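Dual function macrocyclase-peptidase POPB (Galerina marginata, PDB 5N4B) cleaves peptide bonds after proline and joins the ends of precursor peptides into macrocycles during biosynthesis of the toxic amanitins. Local coordinates at residues Thr319-Ser323 with Leu324-Lys328; Asp266-Asp270 with Gly271-Tyr275; Gly532-Gly535 with Glu536-Lys540. The protein carries 1 engineered substitution. One frame throughout, in Å; residues are numbered along the deposited sequence.

Interaction 1: Thr319-Ser323 with Leu324-Lys328; sequences TNHGS and LVYIK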
loop_
_atom_site.group_PDB
_atom_site.type_symbol
_atom_site.label_atom_id
_atom_site.label_comp_id
_atom_site.label_asym_id
_atom_site.label_seq_id
_atom_site.Cartn_x
_atom_site.Cartn_y
_atom_site.Cartn_z
ATOM N N THR A 319 22.217 9.231 -0.334
ATOM C CA THR A 319 23.433 9.037 -1.119
ATOM C C THR A 319 24.641 9.281 -0.224
ATOM O O THR A 319 24.500 9.540 0.976
ATOM C CB THR A 319 23.443 9.926 -2.353
ATOM O OG1 THR A 319 24.460 9.381 -3.239
ATOM C CG2 THR A 319 23.744 11.386 -2.084
ATOM N N ASN A 320 25.824 9.279 -0.821
ATOM C CA ASN A 320 27.033 9.653 -0.102
ATOM C C ASN A 320 27.943 10.349 -1.086
ATOM O O ASN A 320 27.925 10.079 -2.284
ATOM C CB ASN A 320 27.775 8.456 0.496
ATOM C CG ASN A 320 28.354 7.581 -0.553
ATOM O OD1 ASN A 320 27.612 6.962 -1.287
ATOM N ND2 ASN A 320 29.675 7.514 -0.639
ATOM N N HIS A 321 28.786 11.238 -0.562
ATOM C CA HIS A 321 29.908 11.804 -1.300
ATOM C C HIS A 321 31.132 11.486 -0.454
ATOM O O HIS A 321 31.318 12.048 0.630
ATOM C CB HIS A 321 29.720 13.304 -1.599
ATOM C CG HIS A 321 28.538 13.593 -2.470
ATOM N ND1 HIS A 321 28.380 13.041 -3.718
ATOM C CD2 HIS A 321 27.463 14.394 -2.274
ATOM C CE1 HIS A 321 27.239 13.463 -4.244
ATOM N NE2 HIS A 321 26.664 14.286 -3.390
ATOM N N GLY A 322 31.947 10.550 -0.904
ATOM C CA GLY A 322 33.000 10.054 -0.040
ATOM C C GLY A 322 32.420 9.502 1.235
ATOM O O GLY A 322 31.417 8.787 1.221
ATOM N N SER A 323 33.021 9.856 2.370
ATOM C CA SER A 323 32.567 9.343 3.655
ATOM C C SER A 323 31.415 10.161 4.266
ATOM O O SER A 323 31.008 9.861 5.388
ATOM C CB SER A 323 33.746 9.277 4.639
ATOM O OG SER A 323 34.389 10.516 4.681
ATOM N N LEU A 324 30.902 11.148 3.551
ATOM C CA LEU A 324 29.775 11.954 4.032
ATOM C C LEU A 324 28.487 11.339 3.501
ATOM O O LEU A 324 28.223 11.386 2.291
ATOM C CB LEU A 324 29.927 13.389 3.537
ATOM C CG LEU A 324 28.983 14.404 4.202
ATOM C CD1 LEU A 324 29.359 14.587 5.637
ATOM C CD2 LEU A 324 29.089 15.728 3.459
ATOM N N VAL A 325 27.697 10.781 4.396
ATOM C CA VAL A 325 26.478 10.038 4.048
ATOM C C VAL A 325 25.274 10.938 4.324
ATOM O O VAL A 325 25.133 11.479 5.450
ATOM C CB VAL A 325 26.384 8.752 4.860
ATOM C CG1 VAL A 325 25.196 7.965 4.450
ATOM C CG2 VAL A 325 27.627 7.907 4.654
ATOM N N TYR A 326 24.406 11.078 3.322
ATOM C CA TYR A 326 23.209 11.911 3.405
ATOM C C TYR A 326 22.016 11.006 3.677
ATOM O O TYR A 326 21.819 10.001 2.965
ATOM C CB TYR A 326 23.000 12.641 2.071
ATOM C CG TYR A 326 24.003 13.706 1.743
ATOM C CD1 TYR A 326 25.315 13.383 1.411
ATOM C CD2 TYR A 326 23.658 15.042 1.744
ATOM C CE1 TYR A 326 26.259 14.390 1.112
ATOM C CE2 TYR A 326 24.562 16.035 1.466
ATOM C CZ TYR A 326 25.848 15.713 1.133
ATOM O OH TYR A 326 26.787 16.661 0.799
ATOM N N ILE A 327 21.222 11.343 4.694
ATOM C CA ILE A 327 20.218 10.446 5.236
ATOM C C ILE A 327 18.949 11.226 5.488
ATOM O O ILE A 327 18.979 12.282 6.148
ATOM C CB ILE A 327 20.700 9.798 6.540
ATOM C CG1 ILE A 327 22.088 9.162 6.336
ATOM C CG2 ILE A 327 19.706 8.769 7.021
ATOM C CD1 ILE A 327 22.674 8.427 7.576
ATOM N N LYS A 328 17.813 10.663 5.063
ATOM C CA LYS A 328 16.517 11.202 5.444
ATOM C C LYS A 328 16.138 10.580 6.775
ATOM O O LYS A 328 16.207 9.361 6.927
ATOM C CB LYS A 328 15.460 10.855 4.405
ATOM C CG LYS A 328 14.068 11.429 4.748
ATOM C CD LYS A 328 13.018 11.294 3.637
ATOM C CE LYS A 328 12.634 9.881 3.281
ATOM N NZ LYS A 328 11.926 9.193 4.372
#
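His321 and Tyr326 meet on one face of a tight hairpin, which Thr319 and Leu324 also share. CD2 of the His321 imidazole lies 3.6 Å from CE1 of the Tyr326 phenol. The rings meet obliquely, their planes at 76° and their centroids 5.5 Å apart. The phenol runs back alongside the first strand, its edge to Thr319 O and Asn320 CA, a course set by CG of Tyr326 standing anti to its own carbonyl carbon (chi1 -69°), and Phe353 and Phe373 make further ring contacts with it.

Backbone bonds set the register. Tyr326 N donates to Thr319 O at 2.8 Å, whereas the return bond from Thr319 N to Tyr326 O is weak. Nearer the turn, His321 N gives to Leu324 O at 2.9 Å, and Leu324 N answers to His321 O. The result is a two-residue beta hairpin closed by a type II' turn, with Gly322 at its first corner at positive phi. Its strands, 315-321 and 324-329, are the first two of a four-stranded antiparallel blade of the beta-propeller.

The other face carries Asn320 and Val325, a non-hydrogen-bonded pair whose CB and CG2, respectively, lie 4.2 Å apart. The Asn320 amide turns away from Val325: ND2 donates to Gly322 O at 2.8 Å, with the acceptor in the amide plane and the N-H directed at a lone pair (angle 171°). The same nitrogen also bonds Asp270, tying the turn to the neighbouring blade, while Thr319 OG1 bonds Gln412.

Interaction 2: Asp266-Asp270 with Gly271-Tyr275; sequences DTSED and GKYLY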
loop_
_atom_site.group_PDB
_atom_site.type_symbol
_atom_site.label_atom_id
_atom_site.label_comp_id
_atom_site.label_asym_id
_atom_site.label_seq_id
_atom_site.Cartn_x
_atom_site.Cartn_y
_atom_site.Cartn_z
ATOM N N ASP A 266 20.803 -1.382 1.159
ATOM C CA ASP A 266 21.045 -0.435 0.069
ATOM C C ASP A 266 22.535 -0.478 -0.258
ATOM O O ASP A 266 23.355 -0.868 0.582
ATOM C CB ASP A 266 20.656 1.003 0.456
ATOM C CG ASP A 266 19.223 1.434 0.019
ATOM O OD1 ASP A 266 18.798 1.144 -1.118
ATOM O OD2 ASP A 266 18.517 2.109 0.852
ATOM N N THR A 267 22.886 -0.119 -1.485
ATOM C CA THR A 267 24.281 -0.064 -1.918
ATOM C C THR A 267 24.581 1.314 -2.501
ATOM O O THR A 267 23.807 1.849 -3.304
ATOM C CB THR A 267 24.613 -1.133 -2.936
ATOM O OG1 THR A 267 23.638 -1.037 -3.985
ATOM C CG2 THR A 267 24.579 -2.525 -2.276
ATOM N N SER A 268 25.688 1.896 -2.074
ATOM C CA SER A 268 26.047 3.215 -2.572
ATOM C C SER A 268 26.451 3.165 -4.043
ATOM O O SER A 268 27.030 2.185 -4.528
ATOM C CB SER A 268 27.137 3.844 -1.723
ATOM O OG SER A 268 28.364 3.159 -1.909
ATOM N N GLU A 269 26.165 4.261 -4.742
ATOM C CA GLU A 269 26.450 4.385 -6.173
ATOM C C GLU A 269 27.920 4.221 -6.498
ATOM O O GLU A 269 28.260 3.668 -7.561
ATOM C CB GLU A 269 25.993 5.753 -6.686
ATOM C CG GLU A 269 24.482 5.927 -6.721
ATOM C CD GLU A 269 23.774 4.916 -7.632
ATOM O OE1 GLU A 269 24.377 4.467 -8.640
ATOM O OE2 GLU A 269 22.608 4.568 -7.315
ATOM N N ASP A 270 28.796 4.669 -5.625
ATOM C CA ASP A 270 30.225 4.619 -5.854
ATOM C C ASP A 270 30.840 3.252 -5.572
ATOM O O ASP A 270 32.052 3.118 -5.721
ATOM C CB ASP A 270 30.959 5.743 -5.089
ATOM C CG ASP A 270 30.848 5.628 -3.580
ATOM O OD1 ASP A 270 30.305 4.610 -3.096
ATOM O OD2 ASP A 270 31.308 6.567 -2.877
ATOM N N GLY A 271 30.052 2.257 -5.141
ATOM C CA GLY A 271 30.579 0.943 -4.816
ATOM C C GLY A 271 31.258 0.821 -3.468
ATOM O O GLY A 271 31.739 -0.276 -3.136
ATOM N N LYS A 272 31.277 1.889 -2.657
ATOM C CA LYS A 272 32.048 1.883 -1.427
ATOM C C LYS A 272 31.315 1.276 -0.236
ATOM O O LYS A 272 31.969 0.709 0.645
ATOM C CB LYS A 272 32.461 3.309 -1.104
ATOM C CG LYS A 272 33.301 3.456 0.146
ATOM C CD LYS A 272 33.598 4.910 0.364
ATOM C CE LYS A 272 34.638 5.162 1.420
ATOM N NZ LYS A 272 34.483 6.586 1.702
ATOM N N TYR A 273 29.995 1.422 -0.163
ATOM C CA TYR A 273 29.256 1.079 1.040
ATOM C C TYR A 273 28.109 0.134 0.742
ATOM O O TYR A 273 27.460 0.203 -0.310
ATOM C CB TYR A 273 28.687 2.336 1.704
ATOM C CG TYR A 273 29.699 3.262 2.276
ATOM C CD1 TYR A 273 30.544 2.850 3.287
ATOM C CD2 TYR A 273 29.756 4.571 1.843
ATOM C CE1 TYR A 273 31.436 3.720 3.856
ATOM C CE2 TYR A 273 30.678 5.467 2.383
ATOM C CZ TYR A 273 31.525 5.011 3.390
ATOM O OH TYR A 273 32.410 5.917 3.946
ATOM N N LEU A 274 27.895 -0.745 1.696
ATOM C CA LEU A 274 26.699 -1.560 1.837
ATOM C C LEU A 274 26.019 -1.145 3.133
ATOM O O LEU A 274 26.639 -1.136 4.203
ATOM C CB LEU A 274 27.084 -3.038 1.897
ATOM C CG LEU A 274 25.992 -4.045 2.250
ATOM C CD1 LEU A 274 24.953 -4.062 1.207
ATOM C CD2 LEU A 274 26.637 -5.428 2.416
ATOM N N TYR A 275 24.732 -0.890 3.062
ATOM C CA TYR A 275 23.958 -0.490 4.210
ATOM C C TYR A 275 22.975 -1.571 4.602
ATOM O O TYR A 275 22.336 -2.192 3.734
ATOM C CB TYR A 275 23.189 0.765 3.866
ATOM C CG TYR A 275 24.012 1.924 3.348
ATOM C CD1 TYR A 275 24.811 2.705 4.197
ATOM C CD2 TYR A 275 24.007 2.277 2.003
ATOM C CE1 TYR A 275 25.537 3.764 3.724
ATOM C CE2 TYR A 275 24.742 3.374 1.547
ATOM C CZ TYR A 275 25.499 4.097 2.427
ATOM O OH TYR A 275 26.198 5.169 1.927
HETATM O O HOH W 1 28.092 0.022 -3.082
#
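Tyr275 lays the CD2 side of its ring across the backbone of Asp266, with CD2 3.5 Å from Asp266 O and 3.9 Å from Asp266 CB. The ring continues toward the turn, where its OH comes to 4.0 Å from Ser268 CB. This course follows from CG standing anti to the carbonyl carbon of Tyr275 (chi1 -54°). Asp266 directs its carboxylate elsewhere, to Tyr277. On the opposite face of the sheet Leu274 CD1 packs on Thr267 CG2 at 3.8 Å, the two side chains passing at a slant.

Backbone bonds in both directions join Asp266 to Tyr275, and Ser268 N reaches Tyr273 O. This is the hairpin between strands 262-267 and 273-279, the first two of a propeller blade. A type I turn from Ser268 to Gly271, closed by Gly271 N on Ser268 O, begins its loop; a water donates to both Ser268 O and Tyr273 O.

Side chains brace the loop from within. Ser268 OG accepts from Tyr273 N at 3.0 Å and itself donates to Asp270 OD1 at 2.7 Å, nearly along the C-O axis. Lys272 N meets the same OD1 at 2.9 Å from above the carboxylate plane, and the two donors come from opposite faces. Beyond the backbone Lys272 runs extended, its CG over the centre of one face of the Tyr273 ring and its NZ donating to Tyr273 OH.

Two bonds thus grip Asp270 OD1, with OD2 also hydrogen-bonded outside the hairpin, to Asn320. Such a set of donors would be expected to favour the ionised carboxylate and to limit its rotation.

Interaction 3: Gly532-Gly535 with Glu536-Lys540; sequences GEFG and EEWHK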
loop_
_atom_site.group_PDB
_atom_site.type_symbol
_atom_site.label_atom_id
_atom_site.label_comp_id
_atom_site.label_asym_id
_atom_site.label_seq_id
_atom_site.Cartn_x
_atom_site.Cartn_y
_atom_site.Cartn_z
ATOM N N GLY A 532 0.089 9.363 8.608
ATOM C CA GLY A 532 1.362 10.052 8.569
ATOM C C GLY A 532 1.319 11.426 7.982
ATOM O O GLY A 532 2.389 12.008 7.771
ATOM N N GLU A 533 0.148 11.994 7.782
ATOM C CA GLU A 533 0.011 13.211 7.004
ATOM C C GLU A 533 0.799 14.358 7.622
ATOM O O GLU A 533 1.390 15.177 6.896
ATOM C CB GLU A 533 -1.470 13.592 6.924
ATOM C CG GLU A 533 -2.321 12.666 6.067
ATOM C CD GLU A 533 -2.912 11.471 6.826
ATOM O OE1 GLU A 533 -2.453 11.184 7.957
ATOM O OE2 GLU A 533 -3.841 10.842 6.243
ATOM N N PHE A 534 0.788 14.469 8.937
ATOM C CA PHE A 534 1.476 15.525 9.672
ATOM C C PHE A 534 2.640 14.994 10.486
ATOM O O PHE A 534 2.949 15.518 11.547
ATOM C CB PHE A 534 0.471 16.335 10.471
ATOM C CG PHE A 534 -0.544 17.007 9.573
ATOM C CD1 PHE A 534 -0.211 18.153 8.882
ATOM C CD2 PHE A 534 -1.829 16.469 9.405
ATOM C CE1 PHE A 534 -1.137 18.761 8.079
ATOM C CE2 PHE A 534 -2.750 17.095 8.579
ATOM C CZ PHE A 534 -2.400 18.229 7.919
ATOM N N GLY A 535 3.267 13.962 9.978
ATOM C CA GLY A 535 4.484 13.455 10.625
ATOM C C GLY A 535 4.225 12.516 11.788
ATOM O O GLY A 535 3.097 12.070 12.085
ATOM N N GLU A 536 5.320 12.259 12.510
ATOM C CA GLU A 536 5.265 11.261 13.587
ATOM C C GLU A 536 4.254 11.617 14.644
ATOM O O GLU A 536 3.648 10.715 15.260
ATOM C CB GLU A 536 6.635 11.092 14.277
ATOM C CG GLU A 536 6.607 10.755 15.878
ATOM C CD GLU A 536 6.234 9.308 16.209
ATOM O OE1 GLU A 536 6.033 8.505 15.281
ATOM O OE2 GLU A 536 6.140 8.994 17.416
ATOM N N GLU A 537 4.061 12.883 14.937
ATOM C CA GLU A 537 3.114 13.263 15.961
ATOM C C GLU A 537 1.668 12.962 15.539
ATOM O O GLU A 537 0.810 12.751 16.405
ATOM C CB GLU A 537 3.265 14.723 16.396
ATOM C CG GLU A 537 4.587 15.018 17.093
ATOM C CD GLU A 537 4.688 14.392 18.481
ATOM O OE1 GLU A 537 3.731 14.514 19.286
ATOM O OE2 GLU A 537 5.736 13.773 18.765
ATOM N N TRP A 538 1.385 12.992 14.234
ATOM C CA TRP A 538 0.048 12.651 13.762
ATOM C C TRP A 538 -0.205 11.163 13.938
ATOM O O TRP A 538 -1.306 10.750 14.353
ATOM C CB TRP A 538 -0.085 13.068 12.301
ATOM C CG TRP A 538 -1.507 13.340 11.892
ATOM C CD1 TRP A 538 -2.232 12.646 10.963
ATOM C CD2 TRP A 538 -2.334 14.394 12.337
ATOM N NE1 TRP A 538 -3.441 13.219 10.815
ATOM C CE2 TRP A 538 -3.551 14.294 11.649
ATOM C CE3 TRP A 538 -2.159 15.435 13.243
ATOM C CZ2 TRP A 538 -4.611 15.169 11.866
ATOM C CZ3 TRP A 538 -3.198 16.326 13.455
ATOM C CH2 TRP A 538 -4.419 16.200 12.753
ATOM N N HIS A 539 0.806 10.363 13.662
ATOM C CA HIS A 539 0.714 8.916 13.891
ATOM C C HIS A 539 0.530 8.621 15.365
ATOM O O HIS A 539 -0.369 7.851 15.769
ATOM C CB HIS A 539 1.970 8.257 13.381
ATOM C CG HIS A 539 1.988 6.770 13.493
ATOM N ND1 HIS A 539 3.165 6.067 13.350
ATOM C CD2 HIS A 539 1.004 5.842 13.616
ATOM C CE1 HIS A 539 2.916 4.770 13.447
ATOM N NE2 HIS A 539 1.608 4.607 13.584
ATOM N N LYS A 540 1.359 9.258 16.200
ATOM C CA LYS A 540 1.312 9.018 17.649
ATOM C C LYS A 540 -0.030 9.409 18.241
ATOM O O LYS A 540 -0.468 8.841 19.251
ATOM C CB LYS A 540 2.495 9.751 18.291
ATOM C CG LYS A 540 2.513 9.723 19.810
ATOM C CD LYS A 540 3.901 10.062 20.380
ATOM C CE LYS A 540 4.210 11.541 20.408
ATOM N NZ LYS A 540 5.659 11.769 20.820
HETATM O O HOH W 2 4.808 15.381 13.537
#
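Glu533 sets its carboxylate across the edge of the Trp538 indole, OE1 lying 3.3 Å from CD1 near the ring plane with the two planes 79° apart. Its OE2 bonds Ala504 N, and the indole NE1 bonds Ser527 O. Next along the chain, Phe534 offers its edge to a face of the indole. CD2 of Phe534 sits 3.5 Å above the plane of the Trp538 ring, over its centre, and the planes make 69° in an edge-to-face (T-shaped) pair. The Trp538 side chain leans back over the loop with CG anti to its backbone N (chi1 -154°), beside the Phe534 side chain and pointing the same way.

This is the N-terminal start of a short helix in the alpha/beta-hydrolase domain: a type I turn, Gly532 to Gly535, leads into helix 536-540, with Gly535 at the N-cap. A water links the loop to the first turn of the helix, donating to Phe534 O and accepting from Glu537 N. Gly535, at positive phi, donates from its N to Gly532 O, closing the turn, while its own O accepts from His539 N at 3.3 Å in the carbonyl plane and, weakly, from Trp538 N.

Interactions 1 and 2 are equivalent hairpins of successive propeller blades, each between the first two strands, and they touch through the Asn320-Asp270 bond and the packing of Tyr273 OH on Ser323 CA. Both are partly buried, with mostly buried strand residues and exposed residues at the turn (Gly322; Glu269 and Asp270). Interaction 1 closes in two residues with backbone bonds and one asparagine amide bond; the longer loop of interaction 2 adds a serine-aspartate network and a water. Interaction 3 belongs to the hydrolase domain, its centre about 26 Å from that of interaction 1. Also partly buried, it relies on an aromatic pair and helix-start backbone bonds onto the N-cap carbonyl, without strand pairing.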